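Local structure of cellulase (Bacteroides salanitronis, 6WQY) at residues A[118-123]-A[171-176]; A[219-224]-A[233-238]. The protein is probably an endoglucanase of glycoside hydrolase family 5, its catalytic domain present here, that hydrolyses the beta-1,4 linkages of cellulose and related plant polysaccharides. All blocks are in the same frame, centred on the assembly; numbering follows the deposited sequence.

Contact 1 (A[118-123]-A[171-176])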
ATOM      1  N   ASN A 118      -6.213  -1.173   5.597  1.00  7.58           N
ATOM      2  CA  ASN A 118      -6.473  -2.325   4.736  1.00  7.63           C
ATOM      3  C   ASN A 118      -6.710  -3.584   5.578  1.00  7.64           C
ATOM      4  O   ASN A 118      -6.848  -3.542   6.803  1.00  8.24           O
ATOM      5  CB  ASN A 118      -5.339  -2.513   3.708  1.00  8.19           C
ATOM      6  CG  ASN A 118      -4.081  -3.110   4.317  1.00  7.94           C
ATOM      7  OD1 ASN A 118      -4.019  -3.347   5.529  1.00  8.04           O
ATOM      8  ND2 ASN A 118      -3.081  -3.342   3.488  1.00  8.25           N
ATOM      9  N   ILE A 119      -6.817  -4.709   4.871  1.00  7.60           N
ATOM     10  CA  ILE A 119      -6.637  -6.058   5.408  1.00  7.74           C
ATOM     11  C   ILE A 119      -5.303  -6.559   4.865  1.00  7.89           C
ATOM     12  O   ILE A 119      -5.128  -6.645   3.642  1.00  8.72           O
ATOM     13  CB  ILE A 119      -7.798  -6.979   5.007  1.00  8.29           C
ATOM     14  CG1 ILE A 119      -9.107  -6.522   5.651  1.00  9.03           C
ATOM     15  CG2 ILE A 119      -7.466  -8.424   5.359  1.00  9.47           C
ATOM     16  CD1 ILE A 119     -10.324  -7.334   5.230  1.00  9.94           C
ATOM     17  N   HIS A 120      -4.355  -6.877   5.758  1.00  7.88           N
ATOM     18  CA  HIS A 120      -2.971  -7.074   5.331  1.00  7.52           C
ATOM     19  C   HIS A 120      -2.606  -8.549   5.381  1.00  7.99           C
ATOM     20  O   HIS A 120      -2.926  -9.292   4.433  1.00  8.26           O
ATOM     21  CB  HIS A 120      -2.029  -6.128   6.089  1.00  7.84           C
ATOM     22  CG  HIS A 120      -0.747  -5.860   5.384  1.00  7.36           C
ATOM     23  ND1 HIS A 120      -0.644  -4.930   4.365  1.00  7.95           N
ATOM     24  CD2 HIS A 120       0.487  -6.383   5.576  1.00  8.29           C
ATOM     25  CE1 HIS A 120       0.625  -4.888   3.987  1.00  7.85           C
ATOM     26  NE2 HIS A 120       1.331  -5.763   4.693  1.00  8.06           N
ATOM     27  N   HIS A 121      -1.904  -9.033   6.421  1.00  7.87           N
ATOM     28  CA  HIS A 121      -1.374 -10.407   6.370  1.00  8.04           C
ATOM     29  C   HIS A 121      -2.432 -11.489   6.554  1.00  8.19           C
ATOM     30  O   HIS A 121      -2.104 -12.670   6.408  1.00  8.61           O
ATOM     31  CB  HIS A 121      -0.196 -10.585   7.310  1.00  8.41           C
ATOM     32  CG  HIS A 121       1.037  -9.885   6.848  1.00  8.25           C
ATOM     33  ND1 HIS A 121       1.441  -9.884   5.529  1.00  9.14           N
ATOM     34  CD2 HIS A 121       1.956  -9.162   7.539  1.00  8.37           C
ATOM     35  CE1 HIS A 121       2.568  -9.194   5.440  1.00  9.04           C
ATOM     36  NE2 HIS A 121       2.907  -8.747   6.644  1.00  8.70           N
ATOM     37  N   ASP A 122      -3.690 -11.130   6.788  1.00  8.25           N
ATOM     38  CA  ASP A 122      -4.754 -12.119   6.638  1.00  8.44           C
ATOM     39  C   ASP A 122      -4.671 -12.818   5.293  1.00  8.16           C
ATOM     40  O   ASP A 122      -5.067 -13.977   5.172  1.00  9.09           O
ATOM     41  CB  ASP A 122      -6.123 -11.445   6.736  1.00  8.63           C
ATOM     42  CG  ASP A 122      -6.350 -10.749   8.060  1.00  8.49           C
ATOM     43  OD1 ASP A 122      -5.575  -9.807   8.358  1.00  9.40           O
ATOM     44  OD2 ASP A 122      -7.314 -11.121   8.783  1.00  9.75           O
ATOM     45  N   GLY A 123      -4.193 -12.119   4.267  1.00  8.35           N
ATOM     46  CA  GLY A 123      -4.041 -12.672   2.948  1.00  9.02           C
ATOM     47  C   GLY A 123      -2.672 -13.219   2.636  1.00  9.13           C
ATOM     48  O   GLY A 123      -2.429 -13.577   1.473  1.00 11.61           O
ATOM     49  N   ALA A 171      -8.846  -2.694  -0.087  1.00  7.96           N
ATOM     50  CA  ALA A 171      -9.597  -3.925   0.151  1.00  8.40           C
ATOM     51  C   ALA A 171      -8.767  -4.995   0.835  1.00  7.82           C
ATOM     52  O   ALA A 171      -9.265  -5.701   1.723  1.00  8.56           O
ATOM     53  CB  ALA A 171     -10.068  -4.463  -1.194  1.00  9.02           C
ATOM     54  N   MET A 172      -7.539  -5.194   0.348  1.00  7.46           N
ATOM     55  CA  MET A 172      -6.634  -6.255   0.779  1.00  7.89           C
ATOM     56  C   MET A 172      -5.268  -5.907   0.218  1.00  7.48           C
ATOM     57  O   MET A 172      -5.096  -4.874  -0.442  1.00  8.41           O
ATOM     58  CB  MET A 172      -7.132  -7.635   0.376  1.00  9.36           C
ATOM     59  CG  MET A 172      -7.306  -7.861  -1.079  1.00  9.84           C
ATOM     60  SD  MET A 172      -8.461  -9.222  -1.420  1.00 10.85           S
ATOM     61  CE  MET A 172     -10.005  -8.316  -1.272  1.00 12.25           C
ATOM     62  N   ASN A 173      -4.284  -6.766   0.514  1.00  7.42           N
ATOM     63  CA  ASN A 173      -2.876  -6.468   0.272  1.00  7.85           C
ATOM     64  C   ASN A 173      -2.347  -7.202  -0.958  1.00  7.30           C
ATOM     65  O   ASN A 173      -2.601  -6.752  -2.084  1.00  8.09           O
ATOM     66  CB  ASN A 173      -2.065  -6.731   1.547  1.00  7.55           C
ATOM     67  CG  ASN A 173      -0.619  -6.372   1.366  1.00  7.57           C
ATOM     68  OD1 ASN A 173      -0.316  -5.342   0.768  1.00  7.71           O
ATOM     69  ND2 ASN A 173       0.282  -7.221   1.846  1.00  7.69           N
ATOM     70  N   GLU A 174      -1.628  -8.316  -0.763  1.00  7.40           N
ATOM     71  CA  GLU A 174      -0.927  -9.033  -1.828  1.00  7.54           C
ATOM     72  C   GLU A 174      -1.515 -10.429  -1.915  1.00  7.73           C
ATOM     73  O   GLU A 174      -1.198 -11.304  -1.111  1.00  8.81           O
ATOM     74  CB  GLU A 174       0.572  -9.097  -1.539  1.00  8.07           C
ATOM     75  CG  GLU A 174       1.251  -7.761  -1.632  1.00  8.38           C
ATOM     76  CD  GLU A 174       2.746  -7.792  -1.391  1.00  8.91           C
ATOM     77  OE1 GLU A 174       3.266  -8.819  -0.880  1.00 10.03           O
ATOM     78  OE2 GLU A 174       3.445  -6.797  -1.734  1.00  9.70           O
ATOM     79  N   ILE A 175      -2.392 -10.632  -2.879  1.00  8.13           N
ATOM     80  CA  ILE A 175      -3.138 -11.877  -3.009  1.00  8.13           C
ATOM     81  C   ILE A 175      -2.458 -12.765  -4.046  1.00  8.34           C
ATOM     82  O   ILE A 175      -2.274 -12.376  -5.211  1.00  8.92           O
ATOM     83  CB  ILE A 175      -4.596 -11.583  -3.387  1.00  8.73           C
ATOM     84  CG1 ILE A 175      -5.273 -10.728  -2.294  1.00  9.35           C
ATOM     85  CG2 ILE A 175      -5.352 -12.877  -3.651  1.00  9.48           C
ATOM     86  CD1 ILE A 175      -5.251 -11.315  -0.889  1.00 10.35           C
ATOM     87  N   HIS A 176      -2.083 -13.969  -3.610  1.00  8.94           N
ATOM     88  CA  HIS A 176      -1.516 -14.981  -4.486  1.00  9.30           C
ATOM     89  C   HIS A 176      -1.733 -16.343  -3.836  1.00  9.67           C
ATOM     90  O   HIS A 176      -1.975 -16.450  -2.621  1.00  9.73           O
ATOM     91  CB  HIS A 176      -0.026 -14.745  -4.765  1.00  9.69           C
ATOM     92  CG  HIS A 176       0.829 -14.882  -3.560  1.00  9.31           C
ATOM     93  ND1 HIS A 176       1.539 -16.026  -3.280  1.00 10.23           N
ATOM     94  CD2 HIS A 176       1.065 -14.021  -2.543  1.00 10.60           C
ATOM     95  CE1 HIS A 176       2.185 -15.859  -2.143  1.00  9.97           C
ATOM     96  NE2 HIS A 176       1.919 -14.646  -1.674  1.00 10.18           N
TER
HETATM   97  O   HOH W   1      -4.493  -9.201   2.033  1.00  8.35           O
HETATM   98  O   HOH W   2      -1.943 -10.298   1.463  1.00 30.00           O
HETATM   99  O   HOH W   3       0.319 -10.044   2.957  1.00  8.65           O
HETATM  100  O   HOH W   4      -3.015 -14.541  -0.929  1.00 11.62           O

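Contact 2 (A[219-224]-A[233-238])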
ATOM      1  N   LEU A 219     -11.478   4.466  -2.478  1.00  8.73           N
ATOM      2  CA  LEU A 219     -11.132   3.104  -2.117  1.00  8.94           C
ATOM      3  C   LEU A 219     -10.007   2.606  -3.014  1.00  8.38           C
ATOM      4  O   LEU A 219      -9.936   2.963  -4.198  1.00 10.52           O
ATOM      5  CB  LEU A 219     -12.329   2.164  -2.278  1.00  9.25           C
ATOM      6  CG  LEU A 219     -13.641   2.636  -1.655  1.00  9.41           C
ATOM      7  CD1 LEU A 219     -14.747   1.630  -1.954  1.00 10.14           C
ATOM      8  CD2 LEU A 219     -13.518   2.864  -0.161  1.00 10.10           C
ATOM      9  N   GLY A 220      -9.139   1.761  -2.450  1.00  8.18           N
ATOM     10  CA  GLY A 220      -8.083   1.101  -3.205  1.00  8.39           C
ATOM     11  C   GLY A 220      -8.420  -0.366  -3.427  1.00  7.90           C
ATOM     12  O   GLY A 220      -8.905  -1.038  -2.520  1.00  8.50           O
ATOM     13  N   VAL A 221      -8.144  -0.847  -4.634  1.00  8.11           N
ATOM     14  CA  VAL A 221      -8.400  -2.233  -5.021  1.00  8.51           C
ATOM     15  C   VAL A 221      -7.188  -2.772  -5.769  1.00  7.87           C
ATOM     16  O   VAL A 221      -6.731  -2.138  -6.730  1.00  8.96           O
ATOM     17  CB  VAL A 221      -9.699  -2.366  -5.843  1.00  9.48           C
ATOM     18  CG1 VAL A 221     -10.907  -2.285  -4.920  1.00  9.94           C
ATOM     19  CG2 VAL A 221      -9.788  -1.300  -6.931  1.00 10.26           C
ATOM     20  N   PRO A 222      -6.645  -3.934  -5.369  1.00  8.21           N
ATOM     21  CA  PRO A 222      -5.423  -4.424  -6.004  1.00  8.07           C
ATOM     22  C   PRO A 222      -5.657  -5.434  -7.114  1.00  8.19           C
ATOM     23  O   PRO A 222      -6.699  -6.090  -7.205  1.00  9.09           O
ATOM     24  CB  PRO A 222      -4.687  -5.098  -4.836  1.00  9.06           C
ATOM     25  CG  PRO A 222      -5.818  -5.700  -4.027  1.00  8.69           C
ATOM     26  CD  PRO A 222      -6.923  -4.640  -4.101  1.00  8.42           C
ATOM     27  N   GLY A 223      -4.625  -5.596  -7.944  1.00  9.22           N
ATOM     28  CA  GLY A 223      -4.503  -6.730  -8.826  1.00  9.62           C
ATOM     29  C   GLY A 223      -3.699  -7.840  -8.180  1.00  8.31           C
ATOM     30  O   GLY A 223      -3.225  -7.743  -7.045  1.00  8.87           O
ATOM     31  N   TYR A 224      -3.528  -8.919  -8.939  1.00  8.74           N
ATOM     32  CA  TYR A 224      -2.923 -10.131  -8.405  1.00  9.03           C
ATOM     33  C   TYR A 224      -1.491  -9.873  -7.960  1.00  8.17           C
ATOM     34  O   TYR A 224      -0.686  -9.312  -8.714  1.00  8.60           O
ATOM     35  CB  TYR A 224      -2.999 -11.247  -9.454  1.00  9.64           C
ATOM     36  CG  TYR A 224      -2.780 -12.631  -8.883  1.00  9.11           C
ATOM     37  CD1 TYR A 224      -1.515 -13.162  -8.733  1.00 10.15           C
ATOM     38  CD2 TYR A 224      -3.864 -13.431  -8.524  1.00  9.54           C
ATOM     39  CE1 TYR A 224      -1.320 -14.425  -8.223  1.00  9.76           C
ATOM     40  CE2 TYR A 224      -3.675 -14.704  -8.027  1.00 10.03           C
ATOM     41  CZ  TYR A 224      -2.407 -15.212  -7.899  1.00  9.66           C
ATOM     42  OH  TYR A 224      -2.175 -16.482  -7.413  1.00 10.53           O
ATOM     43  N   GLU A 233      -2.914  -6.726 -17.075  1.00 11.36           N
ATOM     44  CA  GLU A 233      -3.458  -7.777 -17.929  1.00 11.70           C
ATOM     45  C   GLU A 233      -4.793  -8.321 -17.441  1.00 11.18           C
ATOM     46  O   GLU A 233      -5.629  -8.705 -18.273  1.00 13.41           O
ATOM     47  CB  GLU A 233      -2.440  -8.918 -18.045  1.00 13.03           C
ATOM     48  CG  GLU A 233      -1.143  -8.493 -18.741  1.00 18.05           C
ATOM     49  CD  GLU A 233       0.045  -9.404 -18.464  1.00 36.24           C
ATOM     50  OE1 GLU A 233      -0.111 -10.415 -17.747  1.00 31.40           O
ATOM     51  OE2 GLU A 233       1.148  -9.095 -18.970  1.00 31.90           O
ATOM     52  N   ASN A 234      -5.030  -8.376 -16.139  1.00 10.33           N
ATOM     53  CA  ASN A 234      -6.149  -9.148 -15.610  1.00 10.46           C
ATOM     54  C   ASN A 234      -7.076  -8.401 -14.671  1.00 10.47           C
ATOM     55  O   ASN A 234      -8.182  -8.902 -14.409  1.00 11.73           O
ATOM     56  CB  ASN A 234      -5.657 -10.424 -14.907  1.00 11.18           C
ATOM     57  CG  ASN A 234      -4.726 -11.228 -15.775  1.00 11.92           C
ATOM     58  OD1 ASN A 234      -3.500 -11.257 -15.543  1.00 13.62           O
ATOM     59  ND2 ASN A 234      -5.270 -11.859 -16.766  1.00 11.07           N
ATOM     60  N   PHE A 235      -6.686  -7.256 -14.128  1.00 10.45           N
ATOM     61  CA  PHE A 235      -7.556  -6.507 -13.225  1.00 10.33           C
ATOM     62  C   PHE A 235      -8.773  -5.984 -13.976  1.00 10.37           C
ATOM     63  O   PHE A 235      -8.665  -5.522 -15.114  1.00 11.64           O
ATOM     64  CB  PHE A 235      -6.752  -5.344 -12.630  1.00 11.61           C
ATOM     65  CG  PHE A 235      -7.561  -4.378 -11.809  1.00 10.40           C
ATOM     66  CD1 PHE A 235      -8.184  -3.316 -12.417  1.00 10.99           C
ATOM     67  CD2 PHE A 235      -7.640  -4.490 -10.427  1.00 10.85           C
ATOM     68  CE1 PHE A 235      -8.916  -2.402 -11.686  1.00 11.76           C
ATOM     69  CE2 PHE A 235      -8.358  -3.579  -9.686  1.00 11.53           C
ATOM     70  CZ  PHE A 235      -9.005  -2.534 -10.314  1.00 11.90           C
ATOM     71  N   VAL A 236      -9.927  -6.032 -13.316  1.00 10.46           N
ATOM     72  CA  VAL A 236     -11.164  -5.450 -13.819  1.00 11.34           C
ATOM     73  C   VAL A 236     -11.665  -4.459 -12.777  1.00 10.91           C
ATOM     74  O   VAL A 236     -11.849  -4.819 -11.614  1.00 11.40           O
ATOM     75  CB  VAL A 236     -12.231  -6.527 -14.102  1.00 12.23           C
ATOM     76  CG1 VAL A 236     -13.554  -5.863 -14.505  1.00 13.91           C
ATOM     77  CG2 VAL A 236     -11.753  -7.495 -15.176  1.00 13.49           C
ATOM     78  N   LEU A 237     -11.888  -3.228 -13.184  1.00 11.09           N
ATOM     79  CA  LEU A 237     -12.365  -2.215 -12.246  1.00 11.73           C
ATOM     80  C   LEU A 237     -13.764  -2.582 -11.770  1.00 11.69           C
ATOM     81  O   LEU A 237     -14.638  -2.830 -12.598  1.00 12.04           O
ATOM     82  CB  LEU A 237     -12.401  -0.861 -12.941  1.00 14.01           C
ATOM     83  CG  LEU A 237     -12.575   0.351 -12.030  1.00 15.99           C
ATOM     84  CD1 LEU A 237     -11.367   0.560 -11.140  1.00 15.53           C
ATOM     85  CD2 LEU A 237     -12.848   1.604 -12.871  1.00 17.94           C
ATOM     86  N   PRO A 238     -14.014  -2.619 -10.461  1.00 10.62           N
ATOM     87  CA  PRO A 238     -15.365  -2.924  -9.985  1.00 10.69           C
ATOM     88  C   PRO A 238     -16.363  -1.881 -10.448  1.00 11.68           C
ATOM     89  O   PRO A 238     -16.010  -0.713 -10.687  1.00 12.62           O
ATOM     90  CB  PRO A 238     -15.230  -2.878  -8.459  1.00 10.97           C
ATOM     91  CG  PRO A 238     -13.793  -3.219  -8.215  1.00 11.08           C
ATOM     92  CD  PRO A 238     -13.042  -2.561  -9.347  1.00 11.11           C
TER

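Contact 1 (A[118-123]-A[171-176])
The carbonyl oxygen of His-120, whose ring lies against Asn-173, is approached by three donors where two neighbouring strands of the TIM barrel, 114-118 and 167-170, run out into loops, at the end of the barrel where family 5 enzymes carry their active site. Gly-123 N reaches His-120 O at 3.1 Å and closes a tight turn. One water, 2.9 Å from His-120 O, also accepts the N-H of Asn-173; a second, more distant at 3.3 Å from the same oxygen, accepts that of Glu-174. Solvent thus joins the backbones.

The side chains meet face to face. With CG anti to the backbone N (chi1 -177°), the Asn-173 amide stacks on the His-120 imidazole, planes 20° apart and Asn-173 ND2 3.2 Å from His-120 CE1. Asn-118 ND2 donates to His-120 ND1 in the ring plane, 3.0 Å and nearly straight at 166°, which helps to fix the rotation of the ring. Asn-118 ND2 also bonds Glu-170 and its OD1 accepts from Val-79 N, while Arg-76 holds Asn-173 OD1. Beside the stack, Met-172 CA directs its hydrogen at Ile-119 O, 3.3 Å away. Farther along, a water 2.7 Å from Gly-123 O donates to that oxygen and accepts from His-176 N.

Contact 2 (A[219-224]-A[233-238])
Apolar packing between Val-221 and Phe-235 carries this contact, which belongs to the beta-alpha-beta unit of strand 219-222, helix 228-234 and strand 246-251 in the TIM barrel. Phe-235 is the first residue to leave the helix, and from there the chain turns back along the strand, the touching parts running 155° apart. The CG of Phe-235 stands anti to its backbone N (chi1 173°), which carries the ring toward the strand. Val-221 CG2 comes at the rim, in the ring plane, 3.7 Å from Phe-235 CZ, and the two side chains cross at about a right angle. A lighter apolar touch puts Val-221 CG2 4.2 Å from Pro-238 CD. Val-248 of the next strand also touches the Phe-235 side chain. An alanine in place of Phe-235 would probably open a gap between the strand and the chain after the helix and leave Val-221 CG2 without its main packing partner here.

Backbone carbonyls make the second group. Val-221 O approaches the ring obliquely, 3.7 Å from Phe-235 CE2. Pro-222 O, which also accepts a hydrogen bond from Asn-200 of helix 191-209, faces the ring's C-H edge in a weakly polar contact, near the ring plane and 3.7 Å from Phe-235 CD2.

How the contacts relate
From the N terminus, the chain leaves strand 114-118 through 118-123, passes helices 132-135 and 139-159, and returns by strand 167-170 to 171-176, where contact 1 closes a loop of 47 intervening residues. Helix 191-209 then leads to strand 219-222, and contact 2 closes a much shorter excursion through helix 228-234. The two follow in series, neither nesting nor crossing. They meet across adjacent barrel strands: Ala-171 N and Gly-220 O, 2.9 Å apart, form a probable hydrogen bond, and Tyr-224 packs against Ile-175 and His-176. Contact 1 thus ties the third strand's exit to the fourth's, while contact 2 fastens the fifth strand to the chain heading for the sixth.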